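Local coordinates for tRNA (adenine-N(1)-)-methyltransferase (Thermus thermophilus, PDB 2PWY), which catalyses the S-adenosyl-L-methionine-dependent methylation of adenosine 58 in tRNA at N1, and is required for growth at extreme temperatures, at the interface of chains A and B. Coordinates in Å, arbitrary orientation; residue numbers count along the deposited sequence, not the author numbering. Chains: chain A/B, tRNA (adenine-N(1)-)-methyltransferase.

The interface of chains A and B. Residues chain A 237-241; chain B 242-246.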
loop_
_atom_site.group_PDB
_atom_site.type_symbol
_atom_site.label_atom_id
_atom_site.label_comp_id
_atom_site.label_asym_id
_atom_site.label_seq_id
_atom_site.Cartn_x
_atom_site.Cartn_y
_atom_site.Cartn_z
ATOM N N HIS A 237 1.376 15.451 0.938
ATOM C CA HIS A 237 0.627 14.232 1.237
ATOM C C HIS A 237 0.703 13.274 0.061
ATOM O O HIS A 237 0.914 13.707 -1.075
ATOM C CB HIS A 237 -0.849 14.553 1.527
ATOM C CG HIS A 237 -1.529 15.320 0.433
ATOM N ND1 HIS A 237 -2.038 14.713 -0.696
ATOM C CD2 HIS A 237 -1.793 16.643 0.300
ATOM C CE1 HIS A 237 -2.569 15.629 -1.486
ATOM N NE2 HIS A 237 -2.450 16.807 -0.899
ATOM N N PRO A 238 0.538 11.967 0.320
ATOM C CA PRO A 238 0.380 11.056 -0.808
ATOM C C PRO A 238 -0.757 11.546 -1.704
ATOM O O PRO A 238 -1.758 12.060 -1.189
ATOM C CB PRO A 238 0.018 9.734 -0.131
ATOM C CG PRO A 238 0.674 9.818 1.198
ATOM C CD PRO A 238 0.511 11.253 1.611
ATOM N N ARG A 239 -0.601 11.426 -3.021
ATOM C CA ARG A 239 -1.624 11.922 -3.945
ATOM C C ARG A 239 -2.991 11.302 -3.629
ATOM O O ARG A 239 -3.087 10.107 -3.313
ATOM C CB ARG A 239 -1.232 11.686 -5.407
ATOM C CG ARG A 239 -0.068 12.537 -5.856
ATOM C CD ARG A 239 -0.019 12.711 -7.379
ATOM N NE ARG A 239 1.204 13.422 -7.768
ATOM C CZ ARG A 239 1.349 14.745 -7.724
ATOM N NH1 ARG A 239 0.342 15.518 -7.335
ATOM N NH2 ARG A 239 2.504 15.302 -8.077
ATOM N N PHE A 240 -4.032 12.129 -3.685
ATOM C CA PHE A 240 -5.380 11.698 -3.328
ATOM C C PHE A 240 -5.865 10.574 -4.240
ATOM O O PHE A 240 -6.549 9.644 -3.785
ATOM C CB PHE A 240 -6.359 12.888 -3.344
ATOM C CG PHE A 240 -6.097 13.915 -2.264
ATOM C CD1 PHE A 240 -5.893 13.528 -0.937
ATOM C CD2 PHE A 240 -6.081 15.275 -2.573
ATOM C CE1 PHE A 240 -5.658 14.475 0.060
ATOM C CE2 PHE A 240 -5.852 16.232 -1.585
ATOM C CZ PHE A 240 -5.644 15.829 -0.261
ATOM N N GLN A 241 -5.489 10.666 -5.515
ATOM C CA GLN A 241 -5.794 9.646 -6.512
ATOM C C GLN A 241 -4.506 9.004 -7.040
ATOM O O GLN A 241 -3.624 9.703 -7.547
ATOM C CB GLN A 241 -6.598 10.266 -7.666
ATOM N N GLN B 242 -7.629 3.880 -7.279
ATOM C CA GLN B 242 -7.978 3.871 -5.850
ATOM C C GLN B 242 -7.952 5.285 -5.285
ATOM O O GLN B 242 -7.232 6.152 -5.797
ATOM C CB GLN B 242 -6.966 3.061 -5.029
ATOM C CG GLN B 242 -6.709 1.634 -5.487
ATOM C CD GLN B 242 -7.650 0.610 -4.877
ATOM O OE1 GLN B 242 -8.314 0.850 -3.853
ATOM N NE2 GLN B 242 -7.699 -0.557 -5.504
ATOM N N VAL B 243 -8.708 5.497 -4.208
ATOM C CA VAL B 243 -8.469 6.637 -3.322
ATOM C C VAL B 243 -7.112 6.349 -2.688
ATOM O O VAL B 243 -6.975 5.386 -1.933
ATOM C CB VAL B 243 -9.552 6.758 -2.210
ATOM C CG1 VAL B 243 -9.264 7.951 -1.294
ATOM C CG2 VAL B 243 -10.949 6.889 -2.817
ATOM N N GLY B 244 -6.105 7.146 -3.030
ATOM C CA GLY B 244 -4.733 6.904 -2.558
ATOM C C GLY B 244 -4.469 7.418 -1.154
ATOM O O GLY B 244 -3.666 6.850 -0.396
ATOM N N HIS B 245 -5.151 8.499 -0.802
ATOM C CA HIS B 245 -4.916 9.149 0.480
ATOM C C HIS B 245 -6.116 10.006 0.805
ATOM O O HIS B 245 -6.739 10.572 -0.096
ATOM C CB HIS B 245 -3.663 10.025 0.401
ATOM C CG HIS B 245 -3.373 10.777 1.660
ATOM N ND1 HIS B 245 -2.905 10.165 2.803
ATOM C CD2 HIS B 245 -3.484 12.094 1.955
ATOM C CE1 HIS B 245 -2.742 11.074 3.749
ATOM N NE2 HIS B 245 -3.085 12.251 3.259
ATOM N N THR B 246 -6.449 10.071 2.087
ATOM C CA THR B 246 -7.421 11.043 2.571
ATOM C C THR B 246 -6.742 11.901 3.636
ATOM O O THR B 246 -6.560 13.118 3.451
ATOM C CB THR B 246 -8.693 10.351 3.116
ATOM O OG1 THR B 246 -8.324 9.350 4.084
ATOM C CG2 THR B 246 -9.449 9.681 1.968
#
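The carbonyl O of A:Phe240 accepts a hydrogen bond from the backbone N of B:Gly244 at 2.6 Å. The bond is bent, 148° at the hydrogen. The N of B:His245 adds a weak bond to the same oxygen. Loop residues next to strands 241-243 meet here, in two subunits of a TRM61-family methyltransferase, a homotetramer built as a dimer of dimers. A:Gln241 and B:Val243 form an antiparallel bridge, and two-fold symmetry repeats the patch with the chains exchanged.

The B:His245 side chain reaches across. Its CG lies anti to the backbone N (chi1 178°), which extends the imidazole toward A:His237 and A:Pro238. CD of A:Pro238 sits over the centre of that ring in a CH-pi contact, 3.8 Å from the centroid. On the same face, toward CD2 and NE2, lies CB of A:His237, 3.6 Å from CD2. CE1 of A:Phe240 touches the same CD2 at 3.7 Å, and the C of B:His245 lies at the edge of the phenyl ring, in its plane.

Within chain A, ND1 of A:His237 donates to the O of A:Pro238 at 2.7 Å, nearly straight at 173°. The acceptor lies in the imidazole plane, which should help fix this ring's rotation, but ND1 approaches from above the carbonyl plane. The same oxygen rests against CB and CG of B:His245. The A:Phe240 and A:His237 rings overlap at their rims, CZ near CE1.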